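CdnC (Chryseobacterium gregarium DSM 19109, PDB 7MGV) is an ATP-grasp ligase that installs omega-ester macrocycles in a ribosomally made precursor peptide, probably activating side-chain carboxylates with ATP. Local coordinates at residues A[93-97]-A[142-146]; A[290-296]-A[347-351]; A[21-25]-A[47-51]; A[55-60]-A[99-104]. All coordinates share one frame; numbering follows the deposited sequence.

Interaction 1. Residues A[93-97]-A[142-146]; sequences WYRRA and YRRLD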
loop_
_atom_site.group_PDB
_atom_site.type_symbol
_atom_site.label_atom_id
_atom_site.label_comp_id
_atom_site.label_asym_id
_atom_site.label_seq_id
_atom_site.Cartn_x
_atom_site.Cartn_y
_atom_site.Cartn_z
ATOM N N TRP A 93 -1.660 14.566 -10.224
ATOM C CA TRP A 93 -1.650 13.364 -11.053
ATOM C C TRP A 93 -0.402 12.573 -10.684
ATOM O O TRP A 93 0.709 12.919 -11.101
ATOM C CB TRP A 93 -1.677 13.701 -12.541
ATOM C CG TRP A 93 -1.663 12.480 -13.416
ATOM C CD1 TRP A 93 -2.079 11.225 -13.076
ATOM C CD2 TRP A 93 -1.206 12.397 -14.770
ATOM N NE1 TRP A 93 -1.911 10.367 -14.134
ATOM C CE2 TRP A 93 -1.377 11.061 -15.187
ATOM C CE3 TRP A 93 -0.669 13.321 -15.673
ATOM C CZ2 TRP A 93 -1.031 10.627 -16.466
ATOM C CZ3 TRP A 93 -0.326 12.888 -16.941
ATOM C CH2 TRP A 93 -0.509 11.553 -17.326
ATOM N N TYR A 94 -0.584 11.516 -9.901
ATOM C CA TYR A 94 0.517 10.673 -9.449
ATOM C C TYR A 94 0.601 9.464 -10.373
ATOM O O TYR A 94 -0.161 8.504 -10.232
ATOM C CB TYR A 94 0.322 10.260 -7.993
ATOM C CG TYR A 94 1.305 9.219 -7.500
ATOM C CD1 TYR A 94 2.641 9.257 -7.876
ATOM C CD2 TYR A 94 0.893 8.198 -6.654
ATOM C CE1 TYR A 94 3.537 8.306 -7.427
ATOM C CE2 TYR A 94 1.781 7.244 -6.200
ATOM C CZ TYR A 94 3.102 7.301 -6.589
ATOM O OH TYR A 94 3.989 6.353 -6.138
ATOM N N ARG A 95 1.523 9.520 -11.330
ATOM C CA ARG A 95 1.904 8.335 -12.081
ATOM C C ARG A 95 2.845 7.506 -11.218
ATOM O O ARG A 95 3.859 8.018 -10.733
ATOM C CB ARG A 95 2.570 8.725 -13.399
ATOM C CG ARG A 95 1.832 9.820 -14.155
ATOM C CD ARG A 95 2.345 9.962 -15.577
ATOM N NE ARG A 95 2.849 8.700 -16.111
ATOM C CZ ARG A 95 2.524 8.211 -17.303
ATOM N NH1 ARG A 95 1.692 8.877 -18.091
ATOM N NH2 ARG A 95 3.031 7.055 -17.708
ATOM N N ARG A 96 2.499 6.231 -11.019
ATOM C CA ARG A 96 3.145 5.420 -9.993
ATOM C C ARG A 96 4.660 5.411 -10.151
ATOM O O ARG A 96 5.186 5.204 -11.248
ATOM C CB ARG A 96 2.609 3.987 -10.028
ATOM C CG ARG A 96 3.097 3.151 -8.854
ATOM C CD ARG A 96 2.367 1.827 -8.736
ATOM N NE ARG A 96 2.442 1.308 -7.372
ATOM C CZ ARG A 96 1.937 0.142 -6.985
ATOM N NH1 ARG A 96 1.322 -0.641 -7.860
ATOM N NH2 ARG A 96 2.052 -0.244 -5.721
ATOM N N ALA A 97 5.353 5.641 -9.040
ATOM C CA ALA A 97 6.805 5.714 -9.043
ATOM C C ALA A 97 7.414 4.326 -8.921
ATOM O O ALA A 97 6.959 3.496 -8.130
ATOM C CB ALA A 97 7.295 6.600 -7.898
ATOM N N TYR A 142 -3.056 2.641 -5.349
ATOM C CA TYR A 142 -2.210 1.744 -6.129
ATOM C C TYR A 142 -1.920 0.460 -5.363
ATOM O O TYR A 142 -1.855 -0.624 -5.952
ATOM C CB TYR A 142 -0.909 2.448 -6.508
ATOM C CG TYR A 142 -1.069 3.488 -7.594
ATOM C CD1 TYR A 142 -1.876 3.248 -8.698
ATOM C CD2 TYR A 142 -0.414 4.711 -7.516
ATOM C CE1 TYR A 142 -2.025 4.195 -9.695
ATOM C CE2 TYR A 142 -0.558 5.664 -8.507
ATOM C CZ TYR A 142 -1.364 5.401 -9.595
ATOM O OH TYR A 142 -1.511 6.346 -10.582
ATOM N N ARG A 143 -1.747 0.565 -4.043
ATOM C CA ARG A 143 -1.513 -0.624 -3.232
ATOM C C ARG A 143 -2.744 -1.521 -3.202
ATOM O O ARG A 143 -2.623 -2.751 -3.231
ATOM C CB ARG A 143 -1.102 -0.218 -1.817
ATOM C CG ARG A 143 -0.857 -1.387 -0.876
ATOM C CD ARG A 143 0.186 -2.348 -1.433
ATOM N NE ARG A 143 0.320 -3.539 -0.601
ATOM C CZ ARG A 143 1.116 -3.623 0.462
ATOM N NH1 ARG A 143 1.853 -2.580 0.824
ATOM N NH2 ARG A 143 1.174 -4.747 1.164
ATOM N N ARG A 144 -3.938 -0.923 -3.145
ATOM C CA ARG A 144 -5.160 -1.716 -3.213
ATOM C C ARG A 144 -5.285 -2.416 -4.560
ATOM O O ARG A 144 -5.720 -3.570 -4.629
ATOM C CB ARG A 144 -6.389 -0.842 -2.965
ATOM C CG ARG A 144 -7.662 -1.665 -2.816
ATOM C CD ARG A 144 -8.927 -0.862 -3.055
ATOM N NE ARG A 144 -10.092 -1.742 -3.115
ATOM C CZ ARG A 144 -11.353 -1.325 -3.180
ATOM N NH1 ARG A 144 -11.629 -0.029 -3.188
ATOM N NH2 ARG A 144 -12.339 -2.210 -3.231
ATOM N N LEU A 145 -4.909 -1.733 -5.643
ATOM C CA LEU A 145 -5.018 -2.339 -6.966
ATOM C C LEU A 145 -3.969 -3.417 -7.216
ATOM O O LEU A 145 -4.080 -4.140 -8.213
ATOM C CB LEU A 145 -4.925 -1.262 -8.048
ATOM C CG LEU A 145 -6.268 -0.785 -8.605
ATOM C CD1 LEU A 145 -7.081 -1.964 -9.115
ATOM C CD2 LEU A 145 -7.046 -0.011 -7.556
ATOM N N ASP A 146 -2.964 -3.551 -6.344
ATOM C CA ASP A 146 -1.990 -4.628 -6.488
ATOM C C ASP A 146 -2.602 -6.002 -6.240
ATOM O O ASP A 146 -1.996 -7.013 -6.610
ATOM C CB ASP A 146 -0.811 -4.411 -5.535
ATOM C CG ASP A 146 0.121 -3.304 -6.000
ATOM O OD1 ASP A 146 0.230 -3.093 -7.227
ATOM O OD2 ASP A 146 0.749 -2.651 -5.139
#

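Interaction 2. Residues A[290-296]-A[347-351]; sequences LDVYHVD and RRDNR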
loop_
_atom_site.group_PDB
_atom_site.type_symbol
_atom_site.label_atom_id
_atom_site.label_comp_id
_atom_site.label_asym_id
_atom_site.label_seq_id
_atom_site.Cartn_x
_atom_site.Cartn_y
_atom_site.Cartn_z
ATOM N N LEU A 290 -14.690 0.883 -12.620
ATOM C CA LEU A 290 -14.030 2.103 -12.159
ATOM C C LEU A 290 -14.836 2.798 -11.066
ATOM O O LEU A 290 -14.258 3.446 -10.186
ATOM C CB LEU A 290 -13.778 3.052 -13.329
ATOM C CG LEU A 290 -12.476 2.764 -14.080
ATOM C CD1 LEU A 290 -12.739 1.908 -15.312
ATOM C CD2 LEU A 290 -11.757 4.050 -14.449
ATOM N N ASP A 291 -16.166 2.675 -11.103
ATOM C CA ASP A 291 -16.996 3.245 -10.046
ATOM C C ASP A 291 -16.779 2.522 -8.723
ATOM O O ASP A 291 -16.688 3.158 -7.667
ATOM C CB ASP A 291 -18.471 3.182 -10.445
ATOM C CG ASP A 291 -18.837 4.208 -11.499
ATOM O OD1 ASP A 291 -18.021 5.118 -11.757
ATOM O OD2 ASP A 291 -19.943 4.102 -12.071
ATOM N N VAL A 292 -16.711 1.190 -8.764
ATOM C CA VAL A 292 -16.490 0.409 -7.550
ATOM C C VAL A 292 -15.140 0.752 -6.941
ATOM O O VAL A 292 -15.015 0.914 -5.719
ATOM C CB VAL A 292 -16.611 -1.097 -7.849
ATOM C CG1 VAL A 292 -16.093 -1.916 -6.676
ATOM C CG2 VAL A 292 -18.054 -1.466 -8.164
ATOM N N TYR A 293 -14.107 0.879 -7.777
ATOM C CA TYR A 293 -12.799 1.254 -7.251
ATOM C C TYR A 293 -12.711 2.731 -6.883
ATOM O O TYR A 293 -11.835 3.105 -6.095
ATOM C CB TYR A 293 -11.703 0.909 -8.260
ATOM C CG TYR A 293 -11.216 -0.515 -8.149
ATOM C CD1 TYR A 293 -10.475 -0.931 -7.050
ATOM C CD2 TYR A 293 -11.501 -1.447 -9.138
ATOM C CE1 TYR A 293 -10.028 -2.232 -6.942
ATOM C CE2 TYR A 293 -11.058 -2.751 -9.039
ATOM C CZ TYR A 293 -10.323 -3.138 -7.939
ATOM O OH TYR A 293 -9.879 -4.435 -7.834
ATOM N N HIS A 294 -13.602 3.567 -7.423
ATOM C CA HIS A 294 -13.566 5.018 -7.227
ATOM C C HIS A 294 -12.227 5.603 -7.677
ATOM O O HIS A 294 -11.585 6.376 -6.964
ATOM C CB HIS A 294 -13.875 5.399 -5.776
ATOM C CG HIS A 294 -14.413 6.789 -5.624
ATOM N ND1 HIS A 294 -15.625 7.179 -6.152
ATOM C CD2 HIS A 294 -13.902 7.882 -5.010
ATOM C CE1 HIS A 294 -15.839 8.451 -5.867
ATOM N NE2 HIS A 294 -14.808 8.902 -5.175
ATOM N N VAL A 295 -11.806 5.215 -8.879
ATOM C CA VAL A 295 -10.643 5.790 -9.536
ATOM C C VAL A 295 -11.087 6.312 -10.895
ATOM O O VAL A 295 -12.092 5.874 -11.459
ATOM C CB VAL A 295 -9.490 4.778 -9.692
ATOM C CG1 VAL A 295 -9.099 4.220 -8.345
ATOM C CG2 VAL A 295 -9.887 3.659 -10.644
ATOM N N ASP A 296 -10.320 7.264 -11.422
ATOM C CA ASP A 296 -10.658 7.904 -12.686
ATOM C C ASP A 296 -9.719 7.517 -13.819
ATOM O O ASP A 296 -9.800 8.102 -14.903
ATOM C CB ASP A 296 -10.685 9.422 -12.518
ATOM C CG ASP A 296 -12.046 9.933 -12.092
ATOM O OD1 ASP A 296 -13.051 9.250 -12.380
ATOM O OD2 ASP A 296 -12.113 11.015 -11.472
ATOM N N ARG A 347 -15.868 13.767 -12.917
ATOM C CA ARG A 347 -14.906 13.074 -12.076
ATOM C C ARG A 347 -15.618 12.207 -11.049
ATOM O O ARG A 347 -16.773 12.449 -10.686
ATOM C CB ARG A 347 -13.996 14.055 -11.329
ATOM C CG ARG A 347 -13.414 15.163 -12.169
ATOM C CD ARG A 347 -12.667 16.138 -11.282
ATOM N NE ARG A 347 -11.484 16.667 -11.947
ATOM C CZ ARG A 347 -10.646 17.538 -11.399
ATOM N NH1 ARG A 347 -10.858 17.988 -10.169
ATOM N NH2 ARG A 347 -9.598 17.960 -12.088
ATOM N N ARG A 348 -14.901 11.187 -10.583
ATOM C CA ARG A 348 -15.243 10.498 -9.342
ATOM C C ARG A 348 -14.486 11.227 -8.241
ATOM O O ARG A 348 -13.321 10.943 -7.963
ATOM C CB ARG A 348 -14.885 9.019 -9.415
ATOM C CG ARG A 348 -15.703 8.242 -10.432
ATOM C CD ARG A 348 -15.056 6.912 -10.769
ATOM N NE ARG A 348 -15.776 6.207 -11.825
ATOM C CZ ARG A 348 -15.486 6.301 -13.118
ATOM N NH1 ARG A 348 -14.486 7.072 -13.522
ATOM N NH2 ARG A 348 -16.197 5.623 -14.010
ATOM N N ASP A 349 -15.159 12.199 -7.627
ATOM C CA ASP A 349 -14.510 13.103 -6.685
ATOM C C ASP A 349 -13.925 12.332 -5.509
ATOM O O ASP A 349 -14.645 11.625 -4.799
ATOM C CB ASP A 349 -15.512 14.147 -6.195
ATOM C CG ASP A 349 -14.845 15.314 -5.496
ATOM O OD1 ASP A 349 -13.919 15.909 -6.085
ATOM O OD2 ASP A 349 -15.248 15.638 -4.360
ATOM N N ASN A 350 -12.614 12.472 -5.309
ATOM C CA ASN A 350 -11.907 11.782 -4.234
ATOM C C ASN A 350 -11.164 12.750 -3.323
ATOM O O ASN A 350 -10.180 12.364 -2.684
ATOM C CB ASN A 350 -10.943 10.738 -4.807
ATOM C CG ASN A 350 -9.893 11.344 -5.726
ATOM O OD1 ASN A 350 -9.773 12.565 -5.843
ATOM N ND2 ASN A 350 -9.123 10.485 -6.385
ATOM N N ARG A 351 -11.607 14.004 -3.257
ATOM C CA ARG A 351 -10.973 14.965 -2.367
ATOM C C ARG A 351 -11.144 14.530 -0.918
ATOM O O ARG A 351 -12.206 14.045 -0.518
ATOM C CB ARG A 351 -11.568 16.358 -2.572
ATOM C CG ARG A 351 -11.244 16.981 -3.920
ATOM C CD ARG A 351 -12.030 18.262 -4.132
ATOM N NE ARG A 351 -13.470 18.034 -4.052
ATOM C CZ ARG A 351 -14.384 18.997 -4.100
ATOM N NH1 ARG A 351 -14.011 20.263 -4.229
ATOM N NH2 ARG A 351 -15.673 18.696 -4.018
HETATM O O HOH W 1 -11.161 8.892 -7.883
#

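Interaction 3. Residues A[21-25]-A[47-51]; sequences MNKIL and GCEVI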
loop_
_atom_site.group_PDB
_atom_site.type_symbol
_atom_site.label_atom_id
_atom_site.label_comp_id
_atom_site.label_asym_id
_atom_site.label_seq_id
_atom_site.Cartn_x
_atom_site.Cartn_y
_atom_site.Cartn_z
ATOM N N MET A 21 -3.528 29.875 -14.039
ATOM C CA MET A 21 -3.593 30.184 -12.614
ATOM C C MET A 21 -3.727 28.908 -11.787
ATOM O O MET A 21 -3.058 28.748 -10.765
ATOM C CB MET A 21 -4.762 31.130 -12.324
ATOM C CG MET A 21 -4.437 32.246 -11.342
ATOM S SD MET A 21 -3.947 31.644 -9.714
ATOM C CE MET A 21 -5.394 30.693 -9.252
ATOM N N ASN A 22 -4.598 28.005 -12.232
ATOM C CA ASN A 22 -4.786 26.740 -11.533
ATOM C C ASN A 22 -3.562 25.853 -11.715
ATOM O O ASN A 22 -3.119 25.610 -12.842
ATOM C CB ASN A 22 -6.040 26.033 -12.046
ATOM C CG ASN A 22 -7.207 26.154 -11.088
ATOM O OD1 ASN A 22 -7.257 27.068 -10.264
ATOM N ND2 ASN A 22 -8.156 25.232 -11.191
ATOM N N LYS A 23 -3.015 25.371 -10.604
ATOM C CA LYS A 23 -1.787 24.589 -10.610
ATOM C C LYS A 23 -2.102 23.102 -10.514
ATOM O O LYS A 23 -2.945 22.684 -9.714
ATOM C CB LYS A 23 -0.874 25.007 -9.456
ATOM C CG LYS A 23 -0.308 26.408 -9.602
ATOM C CD LYS A 23 0.672 26.730 -8.490
ATOM C CE LYS A 23 -0.046 26.933 -7.168
ATOM N NZ LYS A 23 0.899 27.306 -6.081
ATOM N N ILE A 24 -1.416 22.309 -11.334
ATOM C CA ILE A 24 -1.632 20.869 -11.418
ATOM C C ILE A 24 -0.292 20.181 -11.195
ATOM O O ILE A 24 0.617 20.300 -12.026
ATOM C CB ILE A 24 -2.241 20.452 -12.762
ATOM C CG1 ILE A 24 -3.634 21.064 -12.926
ATOM C CG2 ILE A 24 -2.294 18.933 -12.876
ATOM C CD1 ILE A 24 -4.324 20.672 -14.208
ATOM N N LEU A 25 -0.169 19.463 -10.082
ATOM C CA LEU A 25 1.047 18.719 -9.784
ATOM C C LEU A 25 1.043 17.392 -10.532
ATOM O O LEU A 25 0.047 16.662 -10.514
ATOM C CB LEU A 25 1.168 18.480 -8.281
ATOM C CG LEU A 25 2.461 17.814 -7.809
ATOM C CD1 LEU A 25 3.646 18.756 -7.972
ATOM C CD2 LEU A 25 2.329 17.354 -6.366
ATOM N N GLY A 47 -5.662 26.304 -19.886
ATOM C CA GLY A 47 -5.505 27.471 -19.044
ATOM C C GLY A 47 -5.007 27.193 -17.648
ATOM O O GLY A 47 -5.241 28.011 -16.751
ATOM N N CYS A 48 -4.330 26.070 -17.428
ATOM C CA CYS A 48 -3.809 25.714 -16.120
ATOM C C CYS A 48 -2.295 25.570 -16.181
ATOM O O CYS A 48 -1.705 25.409 -17.254
ATOM C CB CYS A 48 -4.444 24.418 -15.602
ATOM S SG CYS A 48 -6.246 24.484 -15.434
ATOM N N GLU A 49 -1.671 25.637 -15.009
ATOM C CA GLU A 49 -0.227 25.515 -14.880
ATOM C C GLU A 49 0.137 24.100 -14.451
ATOM O O GLU A 49 -0.556 23.489 -13.632
ATOM C CB GLU A 49 0.319 26.525 -13.868
ATOM C CG GLU A 49 1.838 26.573 -13.802
ATOM C CD GLU A 49 2.354 27.231 -12.537
ATOM O OE1 GLU A 49 1.562 27.904 -11.846
ATOM O OE2 GLU A 49 3.556 27.067 -12.231
ATOM N N VAL A 50 1.227 23.585 -15.013
ATOM C CA VAL A 50 1.731 22.251 -14.706
ATOM C C VAL A 50 2.988 22.396 -13.861
ATOM O O VAL A 50 3.909 23.136 -14.228
ATOM C CB VAL A 50 2.020 21.451 -15.988
ATOM C CG1 VAL A 50 2.954 20.288 -15.691
ATOM C CG2 VAL A 50 0.728 20.950 -16.605
ATOM N N ILE A 51 3.024 21.697 -12.731
ATOM C CA ILE A 51 4.208 21.614 -11.885
ATOM C C ILE A 51 4.736 20.189 -11.973
ATOM O O ILE A 51 4.050 19.240 -11.571
ATOM C CB ILE A 51 3.902 22.004 -10.431
ATOM C CG1 ILE A 51 3.425 23.455 -10.359
ATOM C CG2 ILE A 51 5.132 21.805 -9.558
ATOM C CD1 ILE A 51 3.117 23.924 -8.956
#

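Interaction 4. Residues A[55-60]-A[99-104]; sequences VDEYPL and NIGHGI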
loop_
_atom_site.group_PDB
_atom_site.type_symbol
_atom_site.label_atom_id
_atom_site.label_comp_id
_atom_site.label_asym_id
_atom_site.label_seq_id
_atom_site.Cartn_x
_atom_site.Cartn_y
_atom_site.Cartn_z
ATOM N N VAL A 55 10.364 12.179 -9.804
ATOM C CA VAL A 55 10.473 11.483 -8.530
ATOM C C VAL A 55 11.832 10.823 -8.330
ATOM O O VAL A 55 12.242 10.606 -7.182
ATOM C CB VAL A 55 9.324 10.464 -8.422
ATOM C CG1 VAL A 55 9.689 9.141 -9.083
ATOM C CG2 VAL A 55 8.916 10.277 -6.985
ATOM N N ASP A 56 12.550 10.501 -9.408
ATOM C CA ASP A 56 13.887 9.938 -9.259
ATOM C C ASP A 56 14.886 10.970 -8.759
ATOM O O ASP A 56 15.919 10.592 -8.196
ATOM C CB ASP A 56 14.366 9.347 -10.586
ATOM C CG ASP A 56 14.222 10.316 -11.742
ATOM O OD1 ASP A 56 13.301 11.160 -11.705
ATOM O OD2 ASP A 56 15.030 10.230 -12.691
ATOM N N GLU A 57 14.599 12.257 -8.945
ATOM C CA GLU A 57 15.488 13.320 -8.499
ATOM C C GLU A 57 15.266 13.708 -7.043
ATOM O O GLU A 57 15.901 14.658 -6.571
ATOM C CB GLU A 57 15.322 14.553 -9.390
ATOM C CG GLU A 57 15.350 14.271 -10.885
ATOM C CD GLU A 57 16.745 13.999 -11.430
ATOM O OE1 GLU A 57 17.178 14.754 -12.326
ATOM O OE2 GLU A 57 17.405 13.033 -10.988
ATOM N N TYR A 58 14.384 13.008 -6.324
ATOM C CA TYR A 58 14.179 13.228 -4.898
ATOM C C TYR A 58 14.894 12.139 -4.117
ATOM O O TYR A 58 14.766 10.958 -4.468
ATOM C CB TYR A 58 12.689 13.216 -4.561
ATOM C CG TYR A 58 12.385 13.316 -3.080
ATOM C CD1 TYR A 58 12.398 14.544 -2.431
ATOM C CD2 TYR A 58 12.082 12.183 -2.334
ATOM C CE1 TYR A 58 12.124 14.640 -1.080
ATOM C CE2 TYR A 58 11.805 12.271 -0.981
ATOM C CZ TYR A 58 11.829 13.501 -0.361
ATOM O OH TYR A 58 11.553 13.593 0.984
ATOM N N PRO A 59 15.643 12.468 -3.052
ATOM C CA PRO A 59 15.800 13.802 -2.472
ATOM C C PRO A 59 17.047 14.541 -2.947
ATOM O O PRO A 59 17.355 15.612 -2.425
ATOM C CB PRO A 59 15.905 13.496 -0.984
ATOM C CG PRO A 59 16.695 12.218 -0.962
ATOM C CD PRO A 59 16.329 11.454 -2.231
ATOM N N LEU A 60 17.754 13.973 -3.926
ATOM C CA LEU A 60 19.047 14.525 -4.319
ATOM C C LEU A 60 18.892 15.873 -5.016
ATOM O O LEU A 60 19.447 16.883 -4.569
ATOM C CB LEU A 60 19.792 13.532 -5.215
ATOM C CG LEU A 60 21.263 13.303 -4.859
ATOM C CD1 LEU A 60 21.410 12.897 -3.399
ATOM C CD2 LEU A 60 21.887 12.256 -5.772
ATOM N N ASN A 99 11.167 4.270 -9.338
ATOM C CA ASN A 99 12.576 4.534 -9.056
ATOM C C ASN A 99 12.671 5.899 -8.382
ATOM O O ASN A 99 12.617 6.932 -9.055
ATOM C CB ASN A 99 13.412 4.483 -10.327
ATOM C CG ASN A 99 14.815 5.014 -10.120
ATOM O OD1 ASN A 99 15.268 5.903 -10.840
ATOM N ND2 ASN A 99 15.510 4.475 -9.124
ATOM N N ILE A 100 12.805 5.891 -7.061
ATOM C CA ILE A 100 13.025 7.104 -6.291
ATOM C C ILE A 100 14.403 7.017 -5.650
ATOM O O ILE A 100 15.007 5.944 -5.552
ATOM C CB ILE A 100 11.936 7.317 -5.224
ATOM C CG1 ILE A 100 11.943 6.157 -4.237
ATOM C CG2 ILE A 100 10.566 7.420 -5.872
ATOM C CD1 ILE A 100 11.396 6.523 -2.899
ATOM N N GLY A 101 14.902 8.167 -5.208
ATOM C CA GLY A 101 16.197 8.204 -4.549
ATOM C C GLY A 101 17.366 7.828 -5.432
ATOM O O GLY A 101 18.265 7.101 -4.988
ATOM N N HIS A 102 17.376 8.296 -6.678
ATOM C CA HIS A 102 18.495 8.018 -7.565
ATOM C C HIS A 102 19.744 8.738 -7.074
ATOM O O HIS A 102 19.711 9.941 -6.796
ATOM C CB HIS A 102 18.164 8.438 -8.995
ATOM C CG HIS A 102 19.211 8.051 -9.993
ATOM N ND1 HIS A 102 20.233 8.897 -10.367
ATOM C CD2 HIS A 102 19.398 6.905 -10.690
ATOM C CE1 HIS A 102 21.002 8.290 -11.254
ATOM N NE2 HIS A 102 20.518 7.080 -11.466
ATOM N N GLY A 103 20.844 7.997 -6.959
ATOM C CA GLY A 103 22.101 8.541 -6.503
ATOM C C GLY A 103 22.360 8.396 -5.018
ATOM O O GLY A 103 23.502 8.586 -4.584
ATOM N N ILE A 104 21.337 8.064 -4.226
ATOM C CA ILE A 104 21.516 7.938 -2.782
ATOM C C ILE A 104 22.448 6.781 -2.448
ATOM O O ILE A 104 23.181 6.830 -1.452
ATOM C CB ILE A 104 20.143 7.784 -2.094
ATOM C CG1 ILE A 104 19.296 9.037 -2.318
ATOM C CG2 ILE A 104 20.300 7.520 -0.603
ATOM C CD1 ILE A 104 19.767 10.236 -1.527
#

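Interaction 1. Residues A[93-97]-A[142-146]
The phenol OH of Tyr-142 donates to the backbone O of Tyr-94 at 2.6 Å, the shortest polar bond between these segments. It meets that oxygen almost head-on, with a C=O...donor angle of 164°, and thereby ties helix 139-145 to the end of strand 91-94 in the parallel sheet of the pre-ATP-grasp domain. The same tyrosine turns its edge to the face of Tyr-94 in an offset edge-to-face pair: the planes stand 64° apart, and Tyr-142 CE2 comes to 3.5 Å from Tyr-94 CD2. Tyr-94 also packs on Phe-125 and Leu-128 of helix 110-130, and its own OH accepts a bond from Ala-97 N.

Arg-96 runs over a face of the Tyr-142 ring. Its CB lies over the ring as a CH-pi contact, 4.1 Å from the centroid; with CG anti to the backbone N (chi1 -172°) and the chain extended, the guanidinium is carried on past the ring, one face over Tyr-142 CB. Its far end grips Asp-146 end-on in a salt bridge with the two groups nearly coplanar: NH1 lies 2.8 Å from OD1 of Asp-146, and NH2 lies 2.8 Å from Asp-146 OD2, using that oxygen's syn lone pair.

Interaction 2. Residues A[290-296]-A[347-351]
His-294 is a non-glycine residue with positive phi (57°), and it is this residue that meets Arg-348 and Asp-349. It is the C-prime position of a Schellman motif ending helix 280-293. Its NE2 donates to Asp-349 O at 2.8 Å; the acceptor lies near the imidazole plane, but the donor stands 58° out of the carbonyl plane. Arg-348 CB sits over a face of the ring, 4.0 Å from its centroid, as a CH-pi contact. A water joins the backbones as well, donating to His-294 O at 2.7 Å and to Arg-348 O at 3.0 Å.

The extended chain of Arg-348 then reaches back between two aspartates. Its NH1 bonds Asp-296 OD1 at 2.8 Å, nearly in line with the C-O bond, while its backbone N reaches Asp-296 OD2 at 2.9 Å on the syn lone pair. On the other flank NE forms a salt bridge with Asp-291 OD1, and NH2 adds a weak bond to the same oxygen. Leu-290 CB covers the centre of one guanidinium face from 3.6 Å. Tyr-134 OH also bonds Asp-296 OD2, and Gly-242 O takes a bond from Arg-348 NH1. One buried cation shared by two carboxylates is likely to favour the ionised form of both aspartates.

Interaction 3. Residues A[21-25]-A[47-51]
Asn-22 to Leu-25 and Cys-48 to Ile-51 run parallel, their short axes 30° apart, with three backbone bonds between them: Glu-49 N bonds Asn-22 O at 2.6 Å, Ile-24 N bonds Glu-49 O at 2.7 Å, and Ile-51 N bonds Ile-24 O at 2.9 Å. On one face of the sheet Lys-23 and Glu-49 lie side by side, pointing the same way, and Lys-23 CG comes to 3.3 Å from Glu-49 OE1. The lysine chain bends at chi3 (-72°), and its NZ makes a salt bridge with Asp-88, staying 5.8 Å from Glu-49 OE1, while its CD packs 3.8 Å from Ile-51 CD1. These are the two strands of a beta-alpha-beta unit whose connecting helix, 35-46, ends at Gly-47 in a Schellman motif. Replacing Lys-23 by an alanine would probably leave Asp-88 without its charged mate and open a gap beside Ile-51 CD1. Farther along the same face Leu-25 crosses Ile-51 obliquely, its CD1 3.7 Å from Ile-51 CG2. The opposite face carries Ile-24 and Cys-48, with Ile-24 CD1 4.0 Å from Cys-48 CB; both side chains also pack on Ile-43 of the connecting helix and on Cys-342.

Interaction 4. Residues A[55-60]-A[99-104]
Ile-104 sets CG1 anti to its carbonyl carbon (chi1 -63°) and folds chi2 to -72°, which sends CD1 toward both Pro-59 and Leu-60. Its CD1 comes up against the Pro-59 ring, 3.7 Å from Pro-59 CG, and slides past Leu-60 with the same CD1 3.6 Å from Leu-60 CD1. A cis peptide before Pro-59 shapes this bend of the chain.

Gly-101 to Ile-104 form a type II beta turn. Gly-103, with phi 94°, fills the turn position usually taken by glycine, and a CB there would collide with Leu-60 CD2, which lies 3.8 Å from Gly-103 CA. With an alanine in place of Leu-60, Ile-104 CD1 would probably lose a packing partner and a gap would open over the turn.

Two backbone bonds hold the loops together: His-102 N to Asp-56 O at 3.1 Å, and Gly-101 N to Tyr-58 O at 2.9 Å, which is weak. At the start of both segments Val-55 CG2 touches Ile-100 CG2 at 3.5 Å. The loops follow strands 48-54 and 91-94; Val-55, Tyr-58 and Ile-100 pack on helix 110-130, and Pro-59, Leu-60 and Ile-104 face Asn-169, Leu-220 and Tyr-221 of the second subunit.

How the interactions relate
From the N terminus, interaction 3 comes first and closes the loop through helix 35-46, pairing two strands of the parallel sheet. Strand 48-54 then leads into interaction 4, which closes the stretch holding strands 63-69, 72-78, 83-85 and 91-94. Interaction 1 opens inside that stretch and ends beyond it, so the two cross; they touch where Ala-97 packs on Val-55. Interaction 1 also meets interaction 3 through a probable hydrogen bond, Trp-93 N to Leu-25 O. Interaction 2 follows in series, tying helix 280-293 to the loop after helix 332-341, and reaches interaction 1 where Tyr-293 packs on Leu-145. Interactions 1 and 4 both contact the second subunit.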